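Local coordinates for peroxisomal acyl-CoA oxidase 1A (Solanum lycopersicum, PDB 2FON), which probably catalyses the FAD-dependent oxidation of acyl-CoA by molecular oxygen, the first step of peroxisomal fatty acid beta-oxidation, at residues 248-253 against 431-437; 318-322 against 414-418. All blocks are in the same frame, centred on the assembly; numbering follows the deposited sequence.

Contact 1 of 2, residues 248-253 against 431-437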
ATOM      1  N   PHE B 248      -4.982 -11.229  -3.907  1.00 62.60           N
ATOM      2  CA  PHE B 248      -3.895 -10.613  -3.236  1.00 62.83           C
ATOM      3  C   PHE B 248      -3.678 -11.199  -1.889  1.00 62.88           C
ATOM      4  O   PHE B 248      -4.633 -11.290  -1.113  1.00 64.36           O
ATOM      5  CB  PHE B 248      -4.261  -9.134  -3.105  1.00 63.46           C
ATOM      6  CG  PHE B 248      -3.125  -8.231  -2.688  1.00 65.55           C
ATOM      7  CD1 PHE B 248      -3.395  -6.924  -2.304  1.00 67.50           C
ATOM      8  CD2 PHE B 248      -1.800  -8.661  -2.697  1.00 65.84           C
ATOM      9  CE1 PHE B 248      -2.386  -6.075  -1.928  1.00 68.64           C
ATOM     10  CE2 PHE B 248      -0.774  -7.808  -2.315  1.00 68.92           C
ATOM     11  CZ  PHE B 248      -1.067  -6.517  -1.919  1.00 68.50           C
ATOM     12  N   GLY B 249      -2.426 -11.547  -1.585  1.00 62.38           N
ATOM     13  CA  GLY B 249      -2.043 -12.018  -0.264  1.00 63.12           C
ATOM     14  C   GLY B 249      -2.167 -13.516  -0.032  1.00 64.79           C
ATOM     15  O   GLY B 249      -2.969 -14.209  -0.680  1.00 65.43           O
ATOM     16  N   ASN B 250      -1.309 -14.031   0.842  1.00 65.92           N
ATOM     17  CA  ASN B 250      -1.404 -15.398   1.371  1.00 66.75           C
ATOM     18  C   ASN B 250      -2.639 -15.530   2.328  1.00 66.27           C
ATOM     19  O   ASN B 250      -2.852 -14.693   3.201  1.00 66.21           O
ATOM     20  CB  ASN B 250      -0.079 -15.754   2.078  1.00 67.33           C
ATOM     21  CG  ASN B 250       1.207 -15.475   1.176  1.00 71.97           C
ATOM     22  OD1 ASN B 250       1.290 -15.890   0.001  1.00 74.72           O
ATOM     23  ND2 ASN B 250       2.209 -14.802   1.764  1.00 75.37           N
ATOM     24  N   GLY B 251      -3.475 -16.553   2.156  1.00 65.41           N
ATOM     25  CA  GLY B 251      -4.689 -16.589   2.913  1.00 63.86           C
ATOM     26  C   GLY B 251      -5.509 -15.393   2.455  1.00 64.59           C
ATOM     27  O   GLY B 251      -5.925 -15.342   1.294  1.00 63.29           O
ATOM     28  N   ALA B 252      -5.730 -14.419   3.353  1.00 64.98           N
ATOM     29  CA  ALA B 252      -6.583 -13.255   3.072  1.00 64.98           C
ATOM     30  C   ALA B 252      -7.931 -13.672   2.565  1.00 66.21           C
ATOM     31  O   ALA B 252      -8.645 -14.386   3.251  1.00 68.28           O
ATOM     32  CB  ALA B 252      -5.948 -12.372   2.083  1.00 65.33           C
ATOM     33  N   TYR B 253      -8.302 -13.238   1.362  1.00 67.29           N
ATOM     34  CA  TYR B 253      -9.647 -13.534   0.814  1.00 66.74           C
ATOM     35  C   TYR B 253      -9.660 -14.835   0.059  1.00 66.13           C
ATOM     36  O   TYR B 253     -10.687 -15.258  -0.411  1.00 66.87           O
ATOM     37  CB  TYR B 253     -10.140 -12.428  -0.094  1.00 68.00           C
ATOM     38  CG  TYR B 253     -11.178 -11.579   0.492  1.00 69.07           C
ATOM     39  CD1 TYR B 253     -10.843 -10.515   1.311  1.00 72.89           C
ATOM     40  CD2 TYR B 253     -12.516 -11.803   0.204  1.00 71.15           C
ATOM     41  CE1 TYR B 253     -11.820  -9.701   1.881  1.00 72.94           C
ATOM     42  CE2 TYR B 253     -13.513 -11.012   0.735  1.00 71.28           C
ATOM     43  CZ  TYR B 253     -13.159  -9.960   1.581  1.00 75.43           C
ATOM     44  OH  TYR B 253     -14.156  -9.161   2.144  1.00 78.53           O
ATOM     45  N   GLU B 431      -1.235  -9.829   5.776  1.00 69.77           N
ATOM     46  CA  GLU B 431      -2.627 -10.243   5.643  1.00 70.38           C
ATOM     47  C   GLU B 431      -3.658  -9.180   5.927  1.00 69.45           C
ATOM     48  O   GLU B 431      -4.712  -9.092   5.233  1.00 69.58           O
ATOM     49  CB  GLU B 431      -2.998 -11.369   6.598  1.00 70.93           C
ATOM     50  CG  GLU B 431      -3.565 -12.446   5.751  1.00 73.07           C
ATOM     51  CD  GLU B 431      -4.298 -13.478   6.491  1.00 74.57           C
ATOM     52  OE1 GLU B 431      -5.095 -14.175   5.829  1.00 79.80           O
ATOM     53  OE2 GLU B 431      -4.078 -13.621   7.696  1.00 76.57           O
ATOM     54  N   LEU B 432      -3.399  -8.440   6.998  1.00 67.35           N
ATOM     55  CA  LEU B 432      -4.347  -7.465   7.413  1.00 66.50           C
ATOM     56  C   LEU B 432      -4.562  -6.405   6.325  1.00 66.55           C
ATOM     57  O   LEU B 432      -5.646  -5.833   6.272  1.00 66.47           O
ATOM     58  CB  LEU B 432      -3.917  -6.827   8.705  1.00 66.53           C
ATOM     59  CG  LEU B 432      -4.893  -5.836   9.330  1.00 66.57           C
ATOM     60  CD1 LEU B 432      -6.099  -6.605   9.696  1.00 67.19           C
ATOM     61  CD2 LEU B 432      -4.278  -5.182  10.585  1.00 65.96           C
ATOM     62  N   PHE B 433      -3.526  -6.116   5.518  1.00 65.77           N
ATOM     63  CA  PHE B 433      -3.644  -5.185   4.410  1.00 65.33           C
ATOM     64  C   PHE B 433      -4.341  -5.825   3.209  1.00 65.73           C
ATOM     65  O   PHE B 433      -5.241  -5.247   2.624  1.00 65.82           O
ATOM     66  CB  PHE B 433      -2.272  -4.675   4.014  1.00 65.92           C
ATOM     67  CG  PHE B 433      -2.276  -3.797   2.797  1.00 63.18           C
ATOM     68  CD1 PHE B 433      -2.744  -2.486   2.869  1.00 65.93           C
ATOM     69  CD2 PHE B 433      -1.828  -4.275   1.598  1.00 63.61           C
ATOM     70  CE1 PHE B 433      -2.764  -1.674   1.754  1.00 66.26           C
ATOM     71  CE2 PHE B 433      -1.837  -3.478   0.437  1.00 65.23           C
ATOM     72  CZ  PHE B 433      -2.296  -2.187   0.512  1.00 66.91           C
ATOM     73  N   ALA B 434      -3.905  -7.018   2.829  1.00 65.75           N
ATOM     74  CA  ALA B 434      -4.568  -7.754   1.781  1.00 65.81           C
ATOM     75  C   ALA B 434      -6.062  -7.934   2.027  1.00 66.06           C
ATOM     76  O   ALA B 434      -6.886  -7.622   1.119  1.00 66.02           O
ATOM     77  CB  ALA B 434      -3.901  -9.090   1.541  1.00 65.71           C
ATOM     78  N   VAL B 435      -6.417  -8.453   3.205  1.00 65.89           N
ATOM     79  CA  VAL B 435      -7.843  -8.556   3.568  1.00 66.92           C
ATOM     80  C   VAL B 435      -8.542  -7.182   3.607  1.00 65.65           C
ATOM     81  O   VAL B 435      -9.703  -7.097   3.311  1.00 66.41           O
ATOM     82  CB  VAL B 435      -8.113  -9.126   5.011  1.00 67.74           C
ATOM     83  CG1 VAL B 435      -9.612  -9.110   5.284  1.00 67.97           C
ATOM     84  CG2 VAL B 435      -7.620 -10.503   5.170  1.00 69.55           C
ATOM     85  N   TYR B 436      -7.869  -6.129   4.012  1.00 63.85           N
ATOM     86  CA  TYR B 436      -8.602  -4.906   4.227  1.00 64.02           C
ATOM     87  C   TYR B 436      -8.956  -4.181   2.960  1.00 64.31           C
ATOM     88  O   TYR B 436     -10.048  -3.609   2.815  1.00 63.96           O
ATOM     89  CB  TYR B 436      -7.846  -3.898   5.108  1.00 63.64           C
ATOM     90  CG  TYR B 436      -8.785  -2.782   5.410  1.00 64.89           C
ATOM     91  CD1 TYR B 436      -9.894  -3.014   6.224  1.00 61.58           C
ATOM     92  CD2 TYR B 436      -8.655  -1.512   4.779  1.00 65.85           C
ATOM     93  CE1 TYR B 436     -10.802  -2.025   6.462  1.00 61.21           C
ATOM     94  CE2 TYR B 436      -9.569  -0.506   5.023  1.00 62.14           C
ATOM     95  CZ  TYR B 436     -10.640  -0.775   5.866  1.00 63.08           C
ATOM     96  OH  TYR B 436     -11.573   0.189   6.153  1.00 65.08           O
ATOM     97  N   VAL B 437      -7.990  -4.168   2.059  1.00 64.97           N
ATOM     98  CA  VAL B 437      -8.012  -3.257   0.942  1.00 64.96           C
ATOM     99  C   VAL B 437      -9.267  -3.265   0.018  1.00 64.97           C
ATOM    100  O   VAL B 437      -9.703  -2.187  -0.400  1.00 64.17           O
ATOM    101  CB  VAL B 437      -6.678  -3.270   0.215  1.00 65.16           C
ATOM    102  CG1 VAL B 437      -6.658  -4.358  -0.831  1.00 62.54           C
ATOM    103  CG2 VAL B 437      -6.381  -1.813  -0.324  1.00 64.66           C
TER
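Glu-431 reaches from its helix into the bend of the 248-253 loop and takes the backbone N-H of Ala-252. Ala-252 N lies 2.6 Å from Glu-431 OE1, and the N-H...O angle is 156°. The oxygen uses its anti lone pair, the one turned away from OE2. The chain is extended beyond CG, which carries the carboxylate out to the loop. OE1 also forms a salt bridge with Arg-72.

Phe-433 meets Phe-248 rim to rim, with Phe-433 CE2 3.6 Å from Phe-248 CE1. The planes stand at 89°, but neither ring lies over the face of the other.

Ala-434 CB sits over one face of the Phe-248 ring. It also lies 3.9 Å from Ala-252 CB and 3.9 Å from Gly-249 CA. The bare glycine backbone lets the helix come this close.

Val-435 rests CG2 3.6 Å from Ala-252 CA. Its carbonyl O lies in the plane of the Tyr-253 ring, at the edge, 3.6 Å from CE1. The Tyr-253 side chain touches FAD. Val-437 CG1 closes the row at the edge of the Phe-248 ring.

The middle-domain loop is thus joined to the C-alpha1 domain mainly by apolar packing. One carboxylate oxygen, shared between a peptide N-H and Arg-72, supplies the polar tie, and the arginine would probably favour its charged form.

Contact 2 of 2, residues 318-322 against 414-418. With FAD (flavin-adenine dinucleotide), chain D.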
ATOM      1  N   ALA B 318      -3.945  -2.629  13.210  1.00 67.68           N
ATOM      2  CA  ALA B 318      -2.633  -2.362  12.644  1.00 68.08           C
ATOM      3  C   ALA B 318      -1.830  -1.466  13.610  1.00 68.90           C
ATOM      4  O   ALA B 318      -0.637  -1.707  13.868  1.00 69.69           O
ATOM      5  CB  ALA B 318      -2.774  -1.748  11.350  1.00 66.72           C
ATOM      6  N   VAL B 319      -2.518  -0.468  14.159  1.00 67.91           N
ATOM      7  CA  VAL B 319      -1.946   0.468  15.087  1.00 67.05           C
ATOM      8  C   VAL B 319      -1.492  -0.269  16.340  1.00 66.64           C
ATOM      9  O   VAL B 319      -0.449   0.009  16.921  1.00 67.08           O
ATOM     10  CB  VAL B 319      -2.977   1.585  15.400  1.00 66.56           C
ATOM     11  CG1 VAL B 319      -2.543   2.381  16.447  1.00 64.90           C
ATOM     12  CG2 VAL B 319      -3.094   2.477  14.233  1.00 68.33           C
ATOM     13  N   CYS B 320      -2.269  -1.235  16.760  1.00 66.22           N
ATOM     14  CA  CYS B 320      -1.866  -1.986  17.907  1.00 65.25           C
ATOM     15  C   CYS B 320      -0.569  -2.759  17.619  1.00 64.09           C
ATOM     16  O   CYS B 320       0.324  -2.736  18.412  1.00 64.73           O
ATOM     17  CB  CYS B 320      -2.983  -2.928  18.349  1.00 66.05           C
ATOM     18  SG  CYS B 320      -2.506  -3.904  19.772  1.00 67.56           S
ATOM     19  N   ILE B 321      -0.435  -3.436  16.494  1.00 63.01           N
ATOM     20  CA  ILE B 321       0.852  -4.049  16.198  1.00 62.28           C
ATOM     21  C   ILE B 321       2.042  -3.076  16.050  1.00 63.52           C
ATOM     22  O   ILE B 321       3.023  -3.246  16.762  1.00 64.73           O
ATOM     23  CB  ILE B 321       0.772  -4.929  15.035  1.00 61.96           C
ATOM     24  CG1 ILE B 321      -0.233  -6.022  15.329  1.00 60.55           C
ATOM     25  CG2 ILE B 321       2.128  -5.450  14.712  1.00 59.38           C
ATOM     26  CD1 ILE B 321      -1.022  -6.387  14.115  1.00 60.36           C
ATOM     27  N   ALA B 322       1.976  -2.053  15.197  1.00 63.77           N
ATOM     28  CA  ALA B 322       3.115  -1.128  15.074  1.00 64.40           C
ATOM     29  C   ALA B 322       3.514  -0.434  16.402  1.00 65.38           C
ATOM     30  O   ALA B 322       4.698  -0.134  16.640  1.00 64.18           O
ATOM     31  CB  ALA B 322       2.846  -0.099  14.030  1.00 64.67           C
ATOM     32  N   CYS B 414       1.755   1.225   8.806  1.00 72.41           N
ATOM     33  CA  CYS B 414       2.135   0.540  10.015  1.00 72.74           C
ATOM     34  C   CYS B 414       3.135  -0.590   9.675  1.00 73.32           C
ATOM     35  O   CYS B 414       4.095  -0.861  10.428  1.00 73.63           O
ATOM     36  CB  CYS B 414       0.895   0.004  10.763  1.00 73.44           C
ATOM     37  SG  CYS B 414      -0.125   1.267  11.635  1.00 71.28           S
ATOM     38  N   ARG B 415       2.913  -1.259   8.551  1.00 72.46           N
ATOM     39  CA  ARG B 415       3.841  -2.281   8.118  1.00 71.91           C
ATOM     40  C   ARG B 415       5.234  -1.628   7.945  1.00 70.87           C
ATOM     41  O   ARG B 415       6.204  -2.084   8.501  1.00 70.20           O
ATOM     42  CB  ARG B 415       3.336  -2.879   6.814  1.00 71.95           C
ATOM     43  CG  ARG B 415       3.928  -4.238   6.421  1.00 73.72           C
ATOM     44  CD  ARG B 415       3.741  -4.491   4.895  1.00 72.90           C
ATOM     45  NE  ARG B 415       4.501  -3.561   4.044  1.00 76.98           N
ATOM     46  CZ  ARG B 415       5.852  -3.450   4.016  1.00 83.39           C
ATOM     47  NH1 ARG B 415       6.643  -4.185   4.835  1.00 85.81           N
ATOM     48  NH2 ARG B 415       6.442  -2.592   3.167  1.00 81.25           N
ATOM     49  N   LYS B 416       5.308  -0.541   7.188  1.00 70.27           N
ATOM     50  CA  LYS B 416       6.562   0.140   6.951  1.00 69.67           C
ATOM     51  C   LYS B 416       7.257   0.581   8.237  1.00 68.31           C
ATOM     52  O   LYS B 416       8.490   0.598   8.297  1.00 67.37           O
ATOM     53  CB  LYS B 416       6.326   1.365   6.101  1.00 69.98           C
ATOM     54  CG  LYS B 416       6.231   1.053   4.681  1.00 73.24           C
ATOM     55  CD  LYS B 416       6.445   2.330   3.856  1.00 76.95           C
ATOM     56  CE  LYS B 416       6.314   2.029   2.363  1.00 79.65           C
ATOM     57  NZ  LYS B 416       4.940   1.456   2.102  1.00 82.23           N
ATOM     58  N   LEU B 417       6.460   0.937   9.233  1.00 66.86           N
ATOM     59  CA  LEU B 417       6.958   1.422  10.482  1.00 67.07           C
ATOM     60  C   LEU B 417       7.594   0.296  11.224  1.00 68.19           C
ATOM     61  O   LEU B 417       8.391   0.550  12.092  1.00 70.37           O
ATOM     62  CB  LEU B 417       5.843   1.970  11.374  1.00 66.89           C
ATOM     63  CG  LEU B 417       5.058   3.234  11.050  1.00 66.43           C
ATOM     64  CD1 LEU B 417       4.120   3.487  12.164  1.00 64.08           C
ATOM     65  CD2 LEU B 417       5.992   4.421  10.944  1.00 68.77           C
ATOM     66  N   CYS B 418       7.238  -0.947  10.921  1.00 68.41           N
ATOM     67  CA  CYS B 418       7.831  -2.095  11.565  1.00 67.87           C
ATOM     68  C   CYS B 418       9.117  -2.493  10.917  1.00 68.10           C
ATOM     69  O   CYS B 418       9.695  -3.532  11.237  1.00 68.62           O
ATOM     70  CB  CYS B 418       6.859  -3.231  11.542  1.00 67.58           C
ATOM     71  SG  CYS B 418       5.542  -2.879  12.736  1.00 72.40           S
TER
HETATM   72  PA  FAD D1000      14.756  -0.443  11.705  1.00 55.63           P
HETATM   73  O1A FAD D1000      15.938   0.474  11.540  1.00 50.79           O
HETATM   74  O2A FAD D1000      14.763  -1.333  12.951  1.00 49.17           O
HETATM   75  O5B FAD D1000      13.540   0.543  11.655  1.00 53.12           O
HETATM   76  C5B FAD D1000      12.317   0.164  12.237  1.00 52.84           C
HETATM   77  C4B FAD D1000      11.600   1.505  12.311  1.00 53.49           C
HETATM   78  O4B FAD D1000      12.356   2.364  13.145  1.00 53.24           O
HETATM   79  C3B FAD D1000      11.487   2.204  10.956  1.00 49.74           C
HETATM   80  O3B FAD D1000      10.273   2.857  10.986  1.00 43.42           O
HETATM   81  C2B FAD D1000      12.515   3.285  11.023  1.00 51.79           C
HETATM   82  O2B FAD D1000      12.154   4.389  10.258  1.00 53.12           O
HETATM   83  C1B FAD D1000      12.527   3.595  12.512  1.00 55.94           C
HETATM   84  N9A FAD D1000      13.852   4.105  12.837  1.00 58.33           N
HETATM   85  C8A FAD D1000      14.980   3.362  13.040  1.00 57.70           C
HETATM   86  N7A FAD D1000      15.981   4.242  13.293  1.00 59.09           N
HETATM   87  C5A FAD D1000      15.500   5.511  13.273  1.00 60.19           C
HETATM   88  C6A FAD D1000      16.078   6.765  13.486  1.00 59.20           C
HETATM   89  N6A FAD D1000      17.377   6.848  13.755  1.00 58.26           N
HETATM   90  N1A FAD D1000      15.311   7.908  13.390  1.00 58.23           N
HETATM   91  C2A FAD D1000      13.966   7.833  13.104  1.00 57.45           C
HETATM   92  N3A FAD D1000      13.399   6.597  12.914  1.00 59.31           N
HETATM   93  C4A FAD D1000      14.152   5.449  12.980  1.00 59.99           C
HETATM   94  N1  FAD D1000      20.266  -7.491   4.848  1.00 55.16           N
HETATM   95  C2  FAD D1000      21.476  -8.063   4.465  1.00 55.37           C
HETATM   96  O2  FAD D1000      22.544  -7.876   5.102  1.00 55.22           O
HETATM   97  N3  FAD D1000      21.494  -8.799   3.299  1.00 54.74           N
HETATM   98  C4  FAD D1000      20.356  -8.987   2.568  1.00 54.52           C
HETATM   99  O4  FAD D1000      20.421  -9.690   1.558  1.00 55.38           O
HETATM  100  C4X FAD D1000      19.155  -8.426   2.973  1.00 55.11           C
HETATM  101  N5  FAD D1000      17.983  -8.651   2.253  1.00 55.75           N
HETATM  102  C5X FAD D1000      16.774  -8.175   2.656  1.00 54.02           C
HETATM  103  C6  FAD D1000      15.694  -8.481   1.883  1.00 53.76           C
HETATM  104  C7  FAD D1000      14.449  -7.999   2.237  1.00 55.56           C
HETATM  105  C7M FAD D1000      13.289  -8.362   1.333  1.00 54.18           C
HETATM  106  C8  FAD D1000      14.324  -7.180   3.405  1.00 55.43           C
HETATM  107  C8M FAD D1000      13.008  -6.633   3.870  1.00 54.77           C
HETATM  108  C9  FAD D1000      15.439  -6.894   4.173  1.00 54.85           C
HETATM  109  C9A FAD D1000      16.697  -7.414   3.815  1.00 55.26           C
HETATM  110  N10 FAD D1000      17.890  -7.168   4.562  1.00 55.37           N
HETATM  111  C10 FAD D1000      19.109  -7.677   4.125  1.00 54.87           C
HETATM  112  C1' FAD D1000      17.920  -6.297   5.798  1.00 54.73           C
HETATM  113  C2' FAD D1000      17.620  -4.930   5.192  1.00 55.04           C
HETATM  114  O2' FAD D1000      18.587  -4.545   4.290  1.00 56.36           O
HETATM  115  C3' FAD D1000      17.609  -3.722   6.071  1.00 57.46           C
HETATM  116  O3' FAD D1000      18.907  -3.401   6.518  1.00 63.81           O
HETATM  117  C4' FAD D1000      16.655  -3.793   7.222  1.00 58.12           C
HETATM  118  O4' FAD D1000      15.395  -4.263   6.762  1.00 56.50           O
HETATM  119  C5' FAD D1000      16.622  -2.362   7.773  1.00 57.20           C
HETATM  120  O5' FAD D1000      15.380  -2.189   8.387  1.00 57.29           O
HETATM  121  P   FAD D1000      15.157  -2.596   9.905  1.00 53.74           P
HETATM  122  O1P FAD D1000      14.451  -3.936   9.908  1.00 52.73           O
HETATM  123  O2P FAD D1000      16.544  -2.523  10.563  1.00 54.56           O
HETATM  124  O3P FAD D1000      14.313  -1.318  10.423  1.00 54.88           O
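Ala-322 and Cys-414 bring the two helices closest together, with Ala-322 CB 3.8 Å from Cys-414 CB. Their CA atoms are 5.4 Å apart. This is the tight part of the contact, and small side chains make it possible.

Cys-414 SG turns aside from Ala-322 toward the preceding turn of helix 297-328. Its chi1 of -74° sets SG beside the backbone N and anti to the carbonyl carbon. The sulfur lies 3.8 Å from Ala-318 O and 4.0 Å from Ala-318 CB. Val-319 CG2 touches the same sulfur, although the CB of Val-319 is directed away from the other helix. Cys-418 SG comes in 3.8 Å from Ala-322 CA. The two sulfurs therefore reach different turns of the same helix.

Helices 297-328 and 389-417 belong to the C-alpha1 domain, part of the helical C-terminal region of the acyl-CoA oxidase fold. Helix 347-380 borders the same packing through Leu-353, which meets both Ala-322 and Leu-417.

The contact is looser at Leu-417, whose CD1 only just reaches Ala-322 CB at 4.2 Å. Its carbonyl O lies on the FAD side, 3.2 Å from FAD O3B on the ribose. That hydroxyl may donate to it, but another acceptor is within reach of the proton. Gln-349 NE2 also donates to Leu-417 O.

Lys-416, on the far side of helix 389-417 from the 318-322 segment, is partly exposed. Like the buried Arg-415, it forms a salt bridge with Glu-412 and packs on the second subunit.

Overall arrangement
From the N terminus, the chain first reaches 248-253, in the loop between strands 239-243 and 258-263. Contact 1 closes a long loop from there to helix 429-436. Contact 2 is nested inside it: 318-322, on helix 297-328, pairs with 414-418 at the end of helix 389-417. Helix 429-436 follows next in the chain. The two centres are 15 Å apart, and the contacts touch where Leu-432 CD2 lies 3.7 Å from Ala-318 N. Contact 2 ties helix 297-328 to the end of helix 389-417 within the C-alpha1 range, and contact 1 joins the middle-domain loop to helix 429-436. Both also touch the second subunit and hold residues that line FAD pockets.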